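Local coordinates for protein Xaa-Pro dipeptidase (Pyrococcus horikoshii, PDB 1WY2) that probably splits dipeptides that carry proline at the C-terminal position, as a dimeric metallopeptidase of the M24B family with two metal ions per subunit, at residues Lys250-Ala255 with Ile313-Gly318; Tyr241-Glu246 with Tyr275-Tyr280. All coordinates share one frame; numbering follows the deposited sequence.

Overall arrangement
Both contacts belong to the metallopeptidase domain of the M24 family and share helix 235-254, which packs against strand 312-321. Along the chain the segments alternate: 241-246, 250-255, 275-280, 313-318, so the pairings of contacts 1 and 2 cross. Contact 1 sets the last turn of the helix on the metal-bearing strand; contact 2, centred about 13 Å away, joins an earlier part of the same helix to the loop after helix 261-274. They meet directly where V244 CG1 lies 3.4 Å from P317 O. One helix thus connects a metal ligand's strand to the domain surface, a worked example of a metal centre backed by an ordinary hydrophobic layer.

Contact 1 of 2, residues Lys250-Ala255 with Ile313-Gly318; sequences KAVESA and ITIEPG. With ZN (zinc ion), chain E.
The dinuclear metal centre of this M24 peptidase draws one ligand from strand 312-321, and the contact is the hydrophobic backing of that strand, where I315 meets A251 and V252 of helix 235-254. One methyl does most of the work: I315 CG2 lies 3.5 Å from A251 CB and 3.9 Å from V252 CG2. With CG1 beside the backbone N (chi1 -62°), I315 CG2 falls anti to that N and is the branch that meets the helix most closely; V252 CG2 also comes 4.0 Å from I315 CB. The two branched side chains cross obliquely.

Alternation along the strand turns the neighbours of I315 to the metal. E316 OE2 binds the zinc ion at 2.2 Å, in a site shared with D223, H287 and E330. The same oxygen accepts a bond from T314 OG1 at 3.0 Å, on its anti side and 26° out of the carboxylate plane, a second-shell bond that is likely to limit how the ligand's carboxylate can turn.

Strand 325-336 pairs with this strand and lends I333 to the apolar layer beside I315, while L285 touches A251 and helix 261-274 packs on K250 and S254.

Contact 2 of 2, residues Tyr241-Glu246 with Tyr275-Tyr280; sequences YEIVLE and YGYGEY
A Schellman motif ends helix 261-274, with G276 at positive phi, and the aromatic residues before and after that glycine, Y275 and Y277, pack on I243 of helix 235-254. The contact ties two helices of the metallopeptidase domain together through the turn that closes one of them, and it illustrates how a helix end can be held by one apolar side chain and one polar bond.

The apolar part is I243. Its CG1 sits over the centre of one face of the Y275 ring, 4.0 Å from the centroid and only 9° off the ring normal, a CH-pi contact. Beyond it, I243 CD1 reaches between the two tyrosines, 3.7 Å from Y275 CG and 3.6 Å from Y277 CE2, and I243 CG2 touches Y275 CD1. I272 of helix 261-274 and I319 of strand 312-321 add to the apolar surroundings of I243. The hydroxyl of Y277 turns elsewhere, to a hydrogen bond with E239, one of the earlier residues of helix 235-254.

The polar bond lies nearer the surface. The E246 side chain runs out nearly straight, CG opposite the backbone N (chi1 -177°), which carries the carboxylate to the far end of the Y275 ring. Y275 OH donates to E246 OE1 at 2.7 Å, meeting the syn lone pair of that oxygen. With an alanine here the Y275 hydroxyl would lose this acceptor, and the ring would probably be freer to shift, held across this contact mainly by I243. The carboxylate and ring planes stand 87° apart, nearly perpendicular.

Contact 1 of 2, residues Lys250-Ala255 with Ile313-Gly318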
loop_
_atom_site.group_PDB
_atom_site.type_symbol
_atom_site.label_atom_id
_atom_site.label_comp_id
_atom_site.label_asym_id
_atom_site.label_seq_id
_atom_site.Cartn_x
_atom_site.Cartn_y
_atom_site.Cartn_z
ATOM N N LYS A 250 0.926 31.941 -7.217
ATOM C CA LYS A 250 0.936 32.835 -6.064
ATOM C C LYS A 250 1.319 32.081 -4.791
ATOM O O LYS A 250 2.106 32.575 -3.984
ATOM C CB LYS A 250 -0.439 33.485 -5.889
ATOM C CG LYS A 250 -0.496 34.546 -4.795
ATOM C CD LYS A 250 0.409 35.723 -5.124
ATOM C CE LYS A 250 0.303 36.813 -4.072
ATOM N NZ LYS A 250 1.174 37.977 -4.398
ATOM N N ALA A 251 0.773 30.880 -4.618
ATOM C CA ALA A 251 1.079 30.086 -3.435
ATOM C C ALA A 251 2.558 29.712 -3.398
ATOM O O ALA A 251 3.202 29.826 -2.359
ATOM C CB ALA A 251 0.215 28.830 -3.400
ATOM N N VAL A 252 3.098 29.265 -4.528
ATOM C CA VAL A 252 4.510 28.897 -4.575
ATOM C C VAL A 252 5.379 30.108 -4.229
ATOM O O VAL A 252 6.340 29.999 -3.467
ATOM C CB VAL A 252 4.918 28.374 -5.972
ATOM C CG1 VAL A 252 6.423 28.156 -6.022
ATOM C CG2 VAL A 252 4.192 27.062 -6.277
ATOM N N GLU A 253 5.033 31.263 -4.789
ATOM C CA GLU A 253 5.782 32.494 -4.537
ATOM C C GLU A 253 5.671 32.963 -3.086
ATOM O O GLU A 253 6.541 33.687 -2.595
ATOM C CB GLU A 253 5.292 33.613 -5.465
ATOM C CG GLU A 253 5.522 33.348 -6.946
ATOM C CD GLU A 253 4.797 34.338 -7.845
ATOM O OE1 GLU A 253 4.944 34.237 -9.085
ATOM O OE2 GLU A 253 4.071 35.213 -7.322
ATOM N N SER A 254 4.603 32.552 -2.408
ATOM C CA SER A 254 4.366 32.937 -1.019
ATOM C C SER A 254 4.957 31.961 -0.005
ATOM O O SER A 254 5.067 32.279 1.182
ATOM C CB SER A 254 2.861 33.070 -0.767
ATOM O OG SER A 254 2.282 34.038 -1.625
ATOM N N ALA A 255 5.323 30.769 -0.467
ATOM C CA ALA A 255 5.893 29.752 0.409
ATOM C C ALA A 255 7.275 30.164 0.904
ATOM O O ALA A 255 8.201 30.344 0.112
ATOM C CB ALA A 255 5.975 28.418 -0.323
ATOM N N ILE A 313 7.040 20.209 0.616
ATOM C CA ILE A 313 5.587 20.127 0.510
ATOM C C ILE A 313 5.120 20.299 -0.920
ATOM O O ILE A 313 5.870 20.761 -1.780
ATOM C CB ILE A 313 4.901 21.236 1.343
ATOM C CG1 ILE A 313 5.384 22.617 0.876
ATOM C CG2 ILE A 313 5.193 21.033 2.818
ATOM C CD1 ILE A 313 4.637 23.795 1.499
ATOM N N THR A 314 3.878 19.917 -1.177
ATOM C CA THR A 314 3.319 20.105 -2.504
ATOM C C THR A 314 2.400 21.319 -2.438
ATOM O O THR A 314 1.905 21.680 -1.369
ATOM C CB THR A 314 2.478 18.897 -2.970
ATOM O OG1 THR A 314 1.371 18.712 -2.078
ATOM C CG2 THR A 314 3.328 17.631 -3.019
ATOM N N ILE A 315 2.201 21.952 -3.585
ATOM C CA ILE A 315 1.313 23.100 -3.723
ATOM C C ILE A 315 0.462 22.650 -4.899
ATOM O O ILE A 315 0.930 22.618 -6.039
ATOM C CB ILE A 315 2.094 24.387 -4.084
ATOM C CG1 ILE A 315 3.080 24.731 -2.965
ATOM C CG2 ILE A 315 1.130 25.546 -4.305
ATOM C CD1 ILE A 315 2.423 25.031 -1.630
ATOM N N GLU A 316 -0.784 22.277 -4.626
ATOM C CA GLU A 316 -1.633 21.757 -5.689
ATOM C C GLU A 316 -3.100 22.160 -5.672
ATOM O O GLU A 316 -3.980 21.331 -5.432
ATOM C CB GLU A 316 -1.535 20.230 -5.697
ATOM C CG GLU A 316 -1.865 19.577 -4.355
ATOM C CD GLU A 316 -1.677 18.068 -4.381
ATOM O OE1 GLU A 316 -2.209 17.416 -5.302
ATOM O OE2 GLU A 316 -1.000 17.530 -3.478
ATOM N N PRO A 317 -3.388 23.439 -5.938
ATOM C CA PRO A 317 -4.784 23.867 -5.945
ATOM C C PRO A 317 -5.486 23.257 -7.157
ATOM O O PRO A 317 -4.838 22.849 -8.126
ATOM C CB PRO A 317 -4.673 25.385 -6.037
ATOM C CG PRO A 317 -3.454 25.563 -6.904
ATOM C CD PRO A 317 -2.487 24.544 -6.312
ATOM N N GLY A 318 -6.809 23.183 -7.098
ATOM C CA GLY A 318 -7.555 22.634 -8.212
ATOM C C GLY A 318 -9.000 23.080 -8.166
ATOM O O GLY A 318 -9.480 23.535 -7.128
HETATM ZN ZN ZN E . 0.034 15.604 -3.959
#

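Contact 2 of 2, residues Tyr241-Glu246 with Tyr275-Tyr280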
loop_
_atom_site.group_PDB
_atom_site.type_symbol
_atom_site.label_atom_id
_atom_site.label_comp_id
_atom_site.label_asym_id
_atom_site.label_seq_id
_atom_site.Cartn_x
_atom_site.Cartn_y
_atom_site.Cartn_z
ATOM N N TYR A 241 -8.668 27.017 -15.856
ATOM C CA TYR A 241 -7.236 26.742 -15.938
ATOM C C TYR A 241 -6.416 27.962 -15.501
ATOM O O TYR A 241 -5.490 27.843 -14.697
ATOM C CB TYR A 241 -6.861 26.353 -17.372
ATOM C CG TYR A 241 -5.411 26.608 -17.725
ATOM C CD1 TYR A 241 -4.391 25.817 -17.204
ATOM C CD2 TYR A 241 -5.063 27.659 -18.573
ATOM C CE1 TYR A 241 -3.054 26.066 -17.519
ATOM C CE2 TYR A 241 -3.735 27.918 -18.895
ATOM C CZ TYR A 241 -2.737 27.119 -18.366
ATOM O OH TYR A 241 -1.427 27.380 -18.693
ATOM N N GLU A 242 -6.761 29.133 -16.030
ATOM C CA GLU A 242 -6.036 30.356 -15.695
ATOM C C GLU A 242 -6.131 30.673 -14.208
ATOM O O GLU A 242 -5.183 31.190 -13.612
ATOM C CB GLU A 242 -6.571 31.537 -16.519
ATOM C CG GLU A 242 -6.439 31.336 -18.025
ATOM C CD GLU A 242 -6.948 32.520 -18.834
ATOM O OE1 GLU A 242 -8.020 33.067 -18.494
ATOM O OE2 GLU A 242 -6.279 32.893 -19.820
ATOM N N ILE A 243 -7.279 30.367 -13.613
ATOM C CA ILE A 243 -7.492 30.612 -12.187
ATOM C C ILE A 243 -6.620 29.689 -11.330
ATOM O O ILE A 243 -5.984 30.132 -10.374
ATOM C CB ILE A 243 -8.978 30.419 -11.820
ATOM C CG1 ILE A 243 -9.823 31.478 -12.538
ATOM C CG2 ILE A 243 -9.166 30.510 -10.305
ATOM C CD1 ILE A 243 -11.319 31.298 -12.366
ATOM N N VAL A 244 -6.592 28.405 -11.667
ATOM C CA VAL A 244 -5.774 27.462 -10.910
ATOM C C VAL A 244 -4.293 27.816 -11.068
ATOM O O VAL A 244 -3.531 27.770 -10.105
ATOM C CB VAL A 244 -6.014 26.008 -11.378
ATOM C CG1 VAL A 244 -5.032 25.066 -10.684
ATOM C CG2 VAL A 244 -7.446 25.592 -11.050
ATOM N N LEU A 245 -3.892 28.182 -12.284
ATOM C CA LEU A 245 -2.503 28.554 -12.547
ATOM C C LEU A 245 -2.107 29.767 -11.712
ATOM O O LEU A 245 -1.019 29.814 -11.136
ATOM C CB LEU A 245 -2.314 28.878 -14.033
ATOM C CG LEU A 245 -0.904 29.302 -14.458
ATOM C CD1 LEU A 245 0.067 28.141 -14.254
ATOM C CD2 LEU A 245 -0.920 29.733 -15.915
ATOM N N GLU A 246 -2.993 30.753 -11.651
ATOM C CA GLU A 246 -2.725 31.966 -10.886
ATOM C C GLU A 246 -2.570 31.646 -9.401
ATOM O O GLU A 246 -1.647 32.126 -8.742
ATOM C CB GLU A 246 -3.866 32.963 -11.071
ATOM C CG GLU A 246 -3.648 34.290 -10.363
ATOM C CD GLU A 246 -4.900 35.144 -10.344
ATOM O OE1 GLU A 246 -5.755 34.969 -11.240
ATOM O OE2 GLU A 246 -5.027 35.998 -9.440
ATOM N N TYR A 275 -13.006 34.302 -7.248
ATOM C CA TYR A 275 -13.570 34.093 -8.573
ATOM C C TYR A 275 -14.907 33.362 -8.478
ATOM O O TYR A 275 -15.572 33.147 -9.487
ATOM C CB TYR A 275 -12.610 33.290 -9.460
ATOM C CG TYR A 275 -11.427 34.078 -9.980
ATOM C CD1 TYR A 275 -10.177 33.991 -9.367
ATOM C CD2 TYR A 275 -11.559 34.914 -11.087
ATOM C CE1 TYR A 275 -9.084 34.716 -9.847
ATOM C CE2 TYR A 275 -10.474 35.645 -11.573
ATOM C CZ TYR A 275 -9.242 35.541 -10.950
ATOM O OH TYR A 275 -8.166 36.250 -11.436
ATOM N N GLY A 276 -15.291 32.978 -7.262
ATOM C CA GLY A 276 -16.556 32.291 -7.059
ATOM C C GLY A 276 -16.514 30.781 -7.207
ATOM O O GLY A 276 -17.562 30.135 -7.273
ATOM N N TYR A 277 -15.310 30.215 -7.248
ATOM C CA TYR A 277 -15.134 28.770 -7.399
ATOM C C TYR A 277 -14.714 28.074 -6.104
ATOM O O TYR A 277 -14.286 26.919 -6.127
ATOM C CB TYR A 277 -14.082 28.488 -8.477
ATOM C CG TYR A 277 -14.566 28.685 -9.897
ATOM C CD1 TYR A 277 -15.390 27.740 -10.509
ATOM C CD2 TYR A 277 -14.199 29.811 -10.630
ATOM C CE1 TYR A 277 -15.835 27.909 -11.820
ATOM C CE2 TYR A 277 -14.643 29.994 -11.947
ATOM C CZ TYR A 277 -15.460 29.038 -12.531
ATOM O OH TYR A 277 -15.899 29.204 -13.826
ATOM N N GLY A 278 -14.848 28.768 -4.980
ATOM C CA GLY A 278 -14.450 28.194 -3.702
ATOM C C GLY A 278 -15.022 26.829 -3.367
ATOM O O GLY A 278 -14.325 25.972 -2.824
ATOM N N GLU A 279 -16.292 26.620 -3.690
ATOM C CA GLU A 279 -16.960 25.354 -3.411
ATOM C C GLU A 279 -16.378 24.203 -4.234
ATOM O O GLU A 279 -16.542 23.030 -3.879
ATOM C CB GLU A 279 -18.457 25.499 -3.708
ATOM C CG GLU A 279 -19.256 24.204 -3.657
ATOM C CD GLU A 279 -20.674 24.372 -4.190
ATOM O OE1 GLU A 279 -21.418 23.368 -4.232
ATOM O OE2 GLU A 279 -21.044 25.505 -4.568
ATOM N N TYR A 280 -15.683 24.538 -5.319
ATOM C CA TYR A 280 -15.120 23.523 -6.201
ATOM C C TYR A 280 -13.641 23.189 -5.992
ATOM O O TYR A 280 -13.076 22.375 -6.721
ATOM C CB TYR A 280 -15.410 23.921 -7.654
ATOM C CG TYR A 280 -16.903 24.026 -7.917
ATOM C CD1 TYR A 280 -17.716 22.893 -7.874
ATOM C CD2 TYR A 280 -17.513 25.262 -8.143
ATOM C CE1 TYR A 280 -19.100 22.986 -8.041
ATOM C CE2 TYR A 280 -18.902 25.365 -8.312
ATOM C CZ TYR A 280 -19.684 24.222 -8.257
ATOM O OH TYR A 280 -21.052 24.308 -8.404
#